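Long-range contacts in ethylbenzene dehydrogenase beta-subunit (Aromatoleum aromaticum, PDB 2IVF), which is an iron-sulfur subunit of the dicluster ferredoxin type, holding three iron/sulfur clusters and one Fe3-S4 cluster within a three-chain assembly that also contains haem: residues B[46-54]-B[87-95]; B[184-192]-B[201-209]. One frame throughout, in Å; residues are numbered along the deposited sequence.

Contact 1 of 2, residues B[46-54]-B[87-95]. With SF4 (iron/sulfur cluster), chain U.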
# COMPACT_ATOMS: atom_id res chain seq x y z
N PRO B 46 -8.19 -23.95 4.06
CA PRO B 46 -8.03 -24.70 2.80
C PRO B 46 -9.32 -24.73 1.99
O PRO B 46 -10.40 -25.00 2.53
CB PRO B 46 -7.62 -26.11 3.26
CG PRO B 46 -7.03 -25.91 4.61
CD PRO B 46 -7.67 -24.70 5.22
N GLY B 47 -9.22 -24.41 0.71
CA GLY B 47 -10.38 -24.36 -0.14
C GLY B 47 -11.10 -23.02 -0.20
O GLY B 47 -12.01 -22.89 -0.98
N THR B 48 -10.68 -22.02 0.60
CA THR B 48 -11.29 -20.65 0.59
C THR B 48 -10.30 -19.57 0.10
O THR B 48 -10.65 -18.40 -0.01
CB THR B 48 -11.74 -20.25 1.99
OG1 THR B 48 -10.58 -20.08 2.83
CG2 THR B 48 -12.73 -21.33 2.62
N GLU B 49 -9.07 -19.98 -0.19
CA GLU B 49 -7.99 -19.03 -0.42
C GLU B 49 -8.23 -18.13 -1.61
O GLU B 49 -7.83 -16.98 -1.60
CB GLU B 49 -6.67 -19.79 -0.63
CG GLU B 49 -6.24 -20.61 0.54
CD GLU B 49 -6.46 -22.10 0.35
OE1 GLU B 49 -7.46 -22.50 -0.31
OE2 GLU B 49 -5.62 -22.85 0.87
N HIS B 50 -8.89 -18.65 -2.64
CA HIS B 50 -9.29 -17.85 -3.77
C HIS B 50 -10.47 -16.91 -3.51
O HIS B 50 -10.76 -16.09 -4.34
CB HIS B 50 -9.71 -18.74 -4.93
CG HIS B 50 -10.91 -19.60 -4.65
ND1 HIS B 50 -10.86 -20.69 -3.81
CD2 HIS B 50 -12.20 -19.49 -5.04
CE1 HIS B 50 -12.06 -21.25 -3.75
NE2 HIS B 50 -12.89 -20.55 -4.51
N MET B 51 -11.19 -17.11 -2.40
CA MET B 51 -12.41 -16.37 -2.18
C MET B 51 -12.11 -15.01 -1.62
O MET B 51 -11.45 -14.90 -0.57
CB MET B 51 -13.30 -17.10 -1.20
CG MET B 51 -13.62 -18.53 -1.57
SD MET B 51 -14.64 -19.27 -0.27
CE MET B 51 -14.92 -20.93 -0.92
N ARG B 52 -12.61 -13.98 -2.30
CA ARG B 52 -12.58 -12.61 -1.81
C ARG B 52 -13.99 -12.18 -1.61
O ARG B 52 -14.59 -11.50 -2.46
CB ARG B 52 -11.82 -11.68 -2.78
CG ARG B 52 -10.33 -11.84 -2.72
CD ARG B 52 -9.86 -12.94 -3.66
NE ARG B 52 -8.40 -13.07 -3.64
CZ ARG B 52 -7.74 -13.90 -4.42
NH1 ARG B 52 -8.39 -14.70 -5.24
NH2 ARG B 52 -6.42 -13.96 -4.39
N TRP B 53 -14.55 -12.61 -0.49
CA TRP B 53 -15.95 -12.32 -0.17
C TRP B 53 -16.13 -10.82 -0.17
O TRP B 53 -17.11 -10.34 -0.69
CB TRP B 53 -16.36 -12.88 1.17
CG TRP B 53 -16.32 -14.36 1.32
CD1 TRP B 53 -16.24 -15.31 0.34
CD2 TRP B 53 -16.49 -15.06 2.55
NE1 TRP B 53 -16.32 -16.54 0.89
CE2 TRP B 53 -16.49 -16.43 2.24
CE3 TRP B 53 -16.66 -14.66 3.89
CZ2 TRP B 53 -16.59 -17.41 3.22
CZ3 TRP B 53 -16.79 -15.61 4.84
CH2 TRP B 53 -16.77 -16.99 4.51
N ASN B 54 -15.17 -10.09 0.38
CA ASN B 54 -15.08 -8.68 0.15
C ASN B 54 -14.05 -8.52 -0.92
O ASN B 54 -12.90 -8.99 -0.79
CB ASN B 54 -14.64 -7.88 1.38
CG ASN B 54 -14.52 -6.41 1.06
OD1 ASN B 54 -15.39 -5.64 1.42
ND2 ASN B 54 -13.46 -6.02 0.32
N THR B 87 -14.30 -19.90 -13.07
CA THR B 87 -13.16 -20.75 -12.87
C THR B 87 -12.34 -20.20 -11.71
O THR B 87 -12.62 -19.11 -11.19
CB THR B 87 -12.31 -20.76 -14.13
OG1 THR B 87 -11.91 -19.40 -14.37
CG2 THR B 87 -13.08 -21.34 -15.36
N LEU B 88 -11.33 -20.97 -11.29
CA LEU B 88 -10.41 -20.54 -10.25
C LEU B 88 -9.73 -19.24 -10.66
O LEU B 88 -9.58 -18.30 -9.84
CB LEU B 88 -9.33 -21.59 -10.01
CG LEU B 88 -8.27 -21.26 -8.96
CD1 LEU B 88 -8.93 -20.66 -7.74
CD2 LEU B 88 -7.43 -22.51 -8.61
N ILE B 89 -9.32 -19.18 -11.92
CA ILE B 89 -8.68 -17.97 -12.44
C ILE B 89 -9.66 -16.82 -12.43
O ILE B 89 -9.32 -15.74 -11.95
CB ILE B 89 -8.04 -18.16 -13.84
CG1 ILE B 89 -6.86 -19.13 -13.73
CG2 ILE B 89 -7.50 -16.84 -14.44
CD1 ILE B 89 -6.49 -19.72 -15.05
N ASP B 90 -10.88 -17.04 -12.92
CA ASP B 90 -11.92 -15.99 -12.88
C ASP B 90 -12.07 -15.45 -11.45
O ASP B 90 -12.31 -14.25 -11.24
CB ASP B 90 -13.30 -16.51 -13.31
CG ASP B 90 -13.40 -16.83 -14.78
OD1 ASP B 90 -12.70 -16.22 -15.60
OD2 ASP B 90 -14.25 -17.70 -15.11
N SER B 91 -11.92 -16.36 -10.47
CA SER B 91 -12.13 -16.06 -9.09
C SER B 91 -10.89 -15.52 -8.42
O SER B 91 -10.80 -15.44 -7.19
CB SER B 91 -12.65 -17.32 -8.38
OG SER B 91 -13.82 -17.78 -9.05
N GLY B 92 -9.90 -15.17 -9.22
CA GLY B 92 -8.73 -14.45 -8.73
C GLY B 92 -7.51 -15.33 -8.47
O GLY B 92 -6.45 -14.82 -8.12
N ASP B 93 -7.68 -16.65 -8.62
CA ASP B 93 -6.60 -17.62 -8.51
C ASP B 93 -6.17 -17.62 -7.04
O ASP B 93 -6.86 -17.08 -6.20
CB ASP B 93 -5.42 -17.23 -9.41
CG ASP B 93 -4.62 -18.45 -9.94
OD1 ASP B 93 -4.16 -19.28 -9.10
OD2 ASP B 93 -4.44 -18.54 -11.17
N ASP B 94 -5.03 -18.24 -6.77
CA ASP B 94 -4.46 -18.31 -5.42
C ASP B 94 -2.97 -18.47 -5.68
O ASP B 94 -2.38 -19.57 -5.61
CB ASP B 94 -5.06 -19.47 -4.64
CG ASP B 94 -4.40 -19.68 -3.28
OD1 ASP B 94 -3.88 -18.71 -2.70
OD2 ASP B 94 -4.42 -20.83 -2.79
N PHE B 95 -2.35 -17.35 -6.06
CA PHE B 95 -0.99 -17.38 -6.59
C PHE B 95 -0.04 -18.03 -5.59
O PHE B 95 -0.08 -17.72 -4.40
CB PHE B 95 -0.47 -15.99 -6.88
CG PHE B 95 -1.09 -15.32 -8.07
CD1 PHE B 95 -1.93 -15.98 -8.95
CD2 PHE B 95 -0.80 -13.98 -8.31
CE1 PHE B 95 -2.48 -15.33 -10.01
CE2 PHE B 95 -1.37 -13.34 -9.38
CZ PHE B 95 -2.19 -14.02 -10.22
FE1 SF4 U . -18.94 -10.36 4.47
FE2 SF4 U . -16.35 -10.70 4.76
FE3 SF4 U . -17.39 -8.23 4.93
FE4 SF4 U . -17.82 -9.95 6.96
S1 SF4 U . -15.80 -9.08 6.32
S2 SF4 U . -19.41 -8.69 5.94
S3 SF4 U . -17.96 -11.98 5.81
S4 SF4 U . -17.33 -9.62 3.05
O HOH W 1 -4.26 -15.04 -6.34
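Arg52 reaches across to the backbone of Ser91 and Asp93 with its guanidinium NH1. Its chain leaves the backbone with CG anti to the carbonyl carbon and bends at chi2 (88°), then runs extended, which brings NH1 into the bend made by residues 91-93. There NH1 donates to Asp93 O at 3.0 Å, the acceptor lying near the guanidinium edge but 18° out of its plane. Weak bonds from NH1 reach Ser91 O and, within its own segment, His50 O. These last two oxygens stand only 2.9 Å apart, His50 O against Ser91 O, and the shared arginine probably offsets their repulsion. NH2 adds a water that also joins Gly92 O and Phe95 N. Gly92 C comes within 3.4 Å of Arg52 NH1.

His50 makes the apolar contacts. With CG set between its backbone N and carbonyl carbon (chi1 63°), the ring brings its edge to Ser91 CB, 4.0 Å from CD2, while CB meets Leu88 CD1 at 3.5 Å. Met51 CG lies over one ring face.

Glu49 presents CB to Asp94 OD2 at 3.3 Å, then turns its carboxylate back to Gly47 N, bonded through OE1. The two carboxylates remain 4.3 Å apart between Glu49 OE1 and Asp94 OD2, a proximity that might raise the proton affinity of either.

Two type I turns, Thr48-Met51 and Ile89-Gly92, are thus joined in a loop-to-loop contact beside an iron/sulfur cluster site, whose pocket includes Trp53 and Asn54.

Contact 2 of 2, residues B[184-192]-B[201-209]. With F3S (Fe3-s4 cluster), chain R; HEM (protoporphyrin IX containing Fe), chain X; GOL (glycerol), chain V.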
# COMPACT_ATOMS: atom_id res chain seq x y z
N CYS B 184 -25.15 -28.41 2.34
CA CYS B 184 -24.59 -28.09 1.02
C CYS B 184 -23.87 -29.31 0.43
O CYS B 184 -23.08 -29.96 1.11
CB CYS B 184 -23.62 -26.92 1.08
SG CYS B 184 -22.97 -26.46 -0.56
N LYS B 185 -24.19 -29.60 -0.83
CA LYS B 185 -23.63 -30.74 -1.56
C LYS B 185 -22.69 -30.25 -2.66
O LYS B 185 -22.23 -31.06 -3.45
CB LYS B 185 -24.75 -31.52 -2.18
CG LYS B 185 -25.70 -32.13 -1.16
CD LYS B 185 -26.79 -32.85 -1.86
CE LYS B 185 -27.78 -33.48 -0.91
NZ LYS B 185 -28.67 -34.37 -1.68
N GLY B 186 -22.49 -28.94 -2.78
CA GLY B 186 -21.61 -28.39 -3.81
C GLY B 186 -22.19 -28.48 -5.23
O GLY B 186 -21.44 -28.56 -6.21
N HIS B 187 -23.52 -28.51 -5.36
CA HIS B 187 -24.13 -28.55 -6.68
C HIS B 187 -23.80 -27.32 -7.52
O HIS B 187 -23.77 -27.36 -8.75
CB HIS B 187 -25.66 -28.69 -6.58
CG HIS B 187 -26.14 -29.96 -5.98
ND1 HIS B 187 -25.48 -31.17 -6.12
CD2 HIS B 187 -27.29 -30.24 -5.31
CE1 HIS B 187 -26.19 -32.12 -5.53
NE2 HIS B 187 -27.30 -31.59 -5.05
N ARG B 188 -23.58 -26.18 -6.87
CA ARG B 188 -23.18 -24.92 -7.56
C ARG B 188 -24.20 -24.31 -8.54
O ARG B 188 -23.89 -23.38 -9.30
CB ARG B 188 -21.81 -25.10 -8.21
CG ARG B 188 -20.70 -25.11 -7.19
CD ARG B 188 -19.45 -25.68 -7.88
NE ARG B 188 -19.43 -27.12 -7.86
CZ ARG B 188 -18.54 -27.87 -8.49
NH1 ARG B 188 -17.58 -27.34 -9.23
NH2 ARG B 188 -18.62 -29.18 -8.36
N HIS B 189 -25.46 -24.71 -8.43
CA HIS B 189 -26.54 -24.00 -9.14
C HIS B 189 -26.64 -22.58 -8.62
O HIS B 189 -26.85 -21.64 -9.41
CB HIS B 189 -27.88 -24.73 -8.96
CG HIS B 189 -27.83 -26.15 -9.37
ND1 HIS B 189 -27.56 -26.52 -10.66
CD2 HIS B 189 -28.02 -27.29 -8.67
CE1 HIS B 189 -27.57 -27.84 -10.74
NE2 HIS B 189 -27.85 -28.33 -9.55
N CYS B 190 -26.46 -22.42 -7.31
CA CYS B 190 -26.48 -21.12 -6.63
C CYS B 190 -25.45 -20.21 -7.19
O CYS B 190 -25.69 -19.02 -7.36
CB CYS B 190 -26.24 -21.28 -5.13
SG CYS B 190 -24.64 -22.12 -4.74
N VAL B 191 -24.28 -20.75 -7.47
CA VAL B 191 -23.21 -19.94 -8.04
C VAL B 191 -23.58 -19.38 -9.43
O VAL B 191 -23.35 -18.19 -9.72
CB VAL B 191 -21.89 -20.74 -8.14
CG1 VAL B 191 -20.78 -19.86 -8.69
CG2 VAL B 191 -21.50 -21.30 -6.77
N GLU B 192 -24.13 -20.23 -10.27
CA GLU B 192 -24.58 -19.82 -11.59
C GLU B 192 -25.75 -18.80 -11.51
O GLU B 192 -25.86 -17.88 -12.31
CB GLU B 192 -25.05 -21.06 -12.39
CG GLU B 192 -23.98 -22.13 -12.64
CD GLU B 192 -24.56 -23.46 -13.11
OE1 GLU B 192 -25.78 -23.63 -13.13
OE2 GLU B 192 -23.77 -24.35 -13.44
N PHE B 201 -17.26 -21.66 -4.76
CA PHE B 201 -17.05 -23.05 -4.47
C PHE B 201 -15.79 -23.24 -3.65
O PHE B 201 -14.76 -22.63 -3.95
CB PHE B 201 -16.94 -23.85 -5.75
CG PHE B 201 -16.93 -25.33 -5.54
CD1 PHE B 201 -17.93 -25.96 -4.79
CD2 PHE B 201 -15.96 -26.10 -6.14
CE1 PHE B 201 -17.91 -27.31 -4.62
CE2 PHE B 201 -15.96 -27.46 -6.00
CZ PHE B 201 -16.94 -28.08 -5.23
N ASN B 202 -15.89 -24.10 -2.64
CA ASN B 202 -14.74 -24.55 -1.84
C ASN B 202 -14.47 -25.99 -2.29
O ASN B 202 -15.23 -26.91 -1.97
CB ASN B 202 -15.08 -24.46 -0.36
CG ASN B 202 -13.99 -24.96 0.54
OD1 ASN B 202 -13.23 -25.85 0.18
ND2 ASN B 202 -13.90 -24.39 1.74
N PRO B 203 -13.43 -26.18 -3.09
CA PRO B 203 -13.13 -27.49 -3.65
C PRO B 203 -12.58 -28.47 -2.66
O PRO B 203 -12.45 -29.63 -2.99
CB PRO B 203 -12.11 -27.18 -4.74
CG PRO B 203 -11.50 -25.94 -4.36
CD PRO B 203 -12.48 -25.16 -3.54
N VAL B 204 -12.21 -28.01 -1.46
CA VAL B 204 -11.79 -28.89 -0.38
C VAL B 204 -13.00 -29.49 0.36
O VAL B 204 -13.13 -30.72 0.46
CB VAL B 204 -10.84 -28.12 0.55
CG1 VAL B 204 -10.38 -28.98 1.70
CG2 VAL B 204 -9.59 -27.68 -0.29
N SER B 205 -13.88 -28.64 0.88
CA SER B 205 -15.13 -29.13 1.47
C SER B 205 -16.11 -29.63 0.41
O SER B 205 -17.00 -30.40 0.73
CB SER B 205 -15.79 -28.02 2.27
OG SER B 205 -16.04 -26.87 1.46
N GLN B 206 -15.98 -29.14 -0.81
CA GLN B 206 -16.94 -29.39 -1.86
C GLN B 206 -18.31 -28.85 -1.49
O GLN B 206 -19.34 -29.43 -1.79
CB GLN B 206 -16.96 -30.85 -2.24
CG GLN B 206 -15.66 -31.26 -2.94
CD GLN B 206 -15.63 -32.72 -3.27
OE1 GLN B 206 -16.22 -33.14 -4.26
NE2 GLN B 206 -14.96 -33.51 -2.43
N THR B 207 -18.28 -27.71 -0.82
CA THR B 207 -19.48 -26.93 -0.57
C THR B 207 -19.13 -25.57 -1.14
O THR B 207 -17.98 -25.33 -1.53
CB THR B 207 -19.76 -26.75 0.95
OG1 THR B 207 -18.65 -26.04 1.54
CG2 THR B 207 -20.00 -28.11 1.66
N SER B 208 -20.15 -24.73 -1.24
CA SER B 208 -19.97 -23.35 -1.58
C SER B 208 -20.10 -22.46 -0.33
O SER B 208 -20.82 -22.77 0.63
CB SER B 208 -20.95 -22.93 -2.67
OG SER B 208 -20.68 -23.63 -3.89
N GLU B 209 -19.35 -21.38 -0.37
CA GLU B 209 -19.30 -20.44 0.71
C GLU B 209 -19.48 -19.03 0.18
O GLU B 209 -19.37 -18.78 -1.02
CB GLU B 209 -17.97 -20.55 1.41
CG GLU B 209 -17.71 -21.90 2.03
CD GLU B 209 -16.66 -21.84 3.09
OE1 GLU B 209 -16.85 -21.11 4.08
OE2 GLU B 209 -15.67 -22.57 2.95
FE1 F3S R . -24.57 -26.00 -2.14
FE3 F3S R . -27.03 -25.74 -3.12
FE4 F3S R . -25.19 -24.18 -4.02
S1 F3S R . -25.94 -27.64 -2.65
S2 F3S R . -23.26 -25.32 -3.80
S3 F3S R . -25.91 -24.31 -1.93
S4 F3S R . -26.77 -25.12 -5.25
CHA HEM X . -30.36 -35.85 -6.60
CHB HEM X . -30.47 -40.50 -7.93
CHC HEM X . -34.16 -39.72 -10.99
CHD HEM X . -33.92 -35.03 -9.77
C1A HEM X . -30.10 -37.19 -6.71
C2A HEM X . -29.12 -37.89 -5.94
C3A HEM X . -29.16 -39.19 -6.30
C4A HEM X . -30.16 -39.32 -7.32
CMA HEM X . -28.29 -40.34 -5.76
CAA HEM X . -28.22 -37.22 -4.88
CBA HEM X . -27.08 -36.49 -5.55
CGA HEM X . -26.24 -35.88 -4.47
O1A HEM X . -26.56 -36.04 -3.25
O2A HEM X . -25.24 -35.23 -4.82
C1B HEM X . -31.43 -40.69 -8.90
C2B HEM X . -31.68 -41.93 -9.60
C3B HEM X . -32.70 -41.72 -10.44
C4B HEM X . -33.13 -40.35 -10.30
CMB HEM X . -30.87 -43.22 -9.39
CAB HEM X . -33.32 -42.73 -11.41
CBB HEM X . -34.62 -42.74 -11.69
C1C HEM X . -34.37 -38.36 -10.96
C2C HEM X . -35.19 -37.62 -11.90
C3C HEM X . -35.10 -36.31 -11.54
C4C HEM X . -34.20 -36.22 -10.40
CMC HEM X . -36.04 -38.24 -13.04
CAC HEM X . -35.78 -35.07 -12.14
CBC HEM X . -37.01 -35.13 -12.64
C1D HEM X . -32.99 -34.83 -8.80
C2D HEM X . -32.76 -33.55 -8.19
C3D HEM X . -31.64 -33.81 -7.18
C4D HEM X . -31.31 -35.21 -7.33
CMD HEM X . -33.53 -32.23 -8.49
CAD HEM X . -30.95 -32.85 -6.21
CBD HEM X . -31.59 -33.01 -4.84
CGD HEM X . -30.59 -32.84 -3.74
O1D HEM X . -31.05 -32.58 -2.60
O2D HEM X . -29.38 -32.99 -3.99
NA HEM X . -30.73 -38.08 -7.54
NB HEM X . -32.34 -39.76 -9.34
NC HEM X . -33.77 -37.49 -10.07
ND HEM X . -32.12 -35.79 -8.28
FE HEM X . -32.26 -37.79 -8.78
C1 GOL V . -19.52 -33.48 -7.92
O1 GOL V . -19.73 -33.46 -9.33
C2 GOL V . -19.39 -32.09 -7.28
O2 GOL V . -20.52 -31.28 -7.53
C3 GOL V . -19.28 -32.15 -5.77
O3 GOL V . -18.41 -33.18 -5.36
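Arg188 lays its guanidinium flat on the ring of Phe201, planes 3° apart and centres 3.7 Å apart, a stacked cation-pi pair. The bend at chi3 (-84°) folds the chain so that CD also sits over the ring, 3.5 Å from Phe201 CG, as a CH-pi contact. Rotation of the group is fixed from the side: NE donates almost straight (176°) to Gly186 O, which lies in the guanidinium plane, and NH1 is bonded to the backbone of another protein chain.

Next to this stack lies the Fe3-S4 site of the 4Fe-4S dicluster domain, packed against the hairpin of strands 199-202 and 207-210. Cys184 on the loop binds FE1 through SG at 2.3 Å, and Cys190 in the first turn of helix 189-193 binds FE4. Cys184 SG also accepts N-H bonds from Ser208 and Gly186, both 3.4 Å long from N to SG; such bonds would be expected to stabilise charge on the thiolate. Gly186 CA makes a CA-H...O contact with Gln206 O at 3.2 Å. Ser208 OG, buried without a hydrogen-bond partner in the model, rests 3.1 Å from cluster sulfur S2. The same loop also meets the haem: Lys185 NZ and His187 NE2 both donate to haem O2D.

From the N terminus the chain passes helix 33-42 and enters residues 46-54; contact 1 closes the loop that returns at 87-95, with short strands between. It is complete before contact 2 opens, so the two follow in series, neither nested nor crossed. Contact 2 spans a much shorter excursion, from the loop at 184-188 and helix 189-193 to the hairpin at 201-209. Yet they lie side by side, centres about 13 Å apart: His50 gives a weak hydrogen bond to Phe201 O, and Thr48 packs on Asn202 and Glu209. The 46-54 loop thus bridges the hairpin and the 87-95 turn, tying the segment that supplies Trp53 and Asn54 to one iron/sulfur cluster pocket to the hairpin beside the Fe3-S4 site.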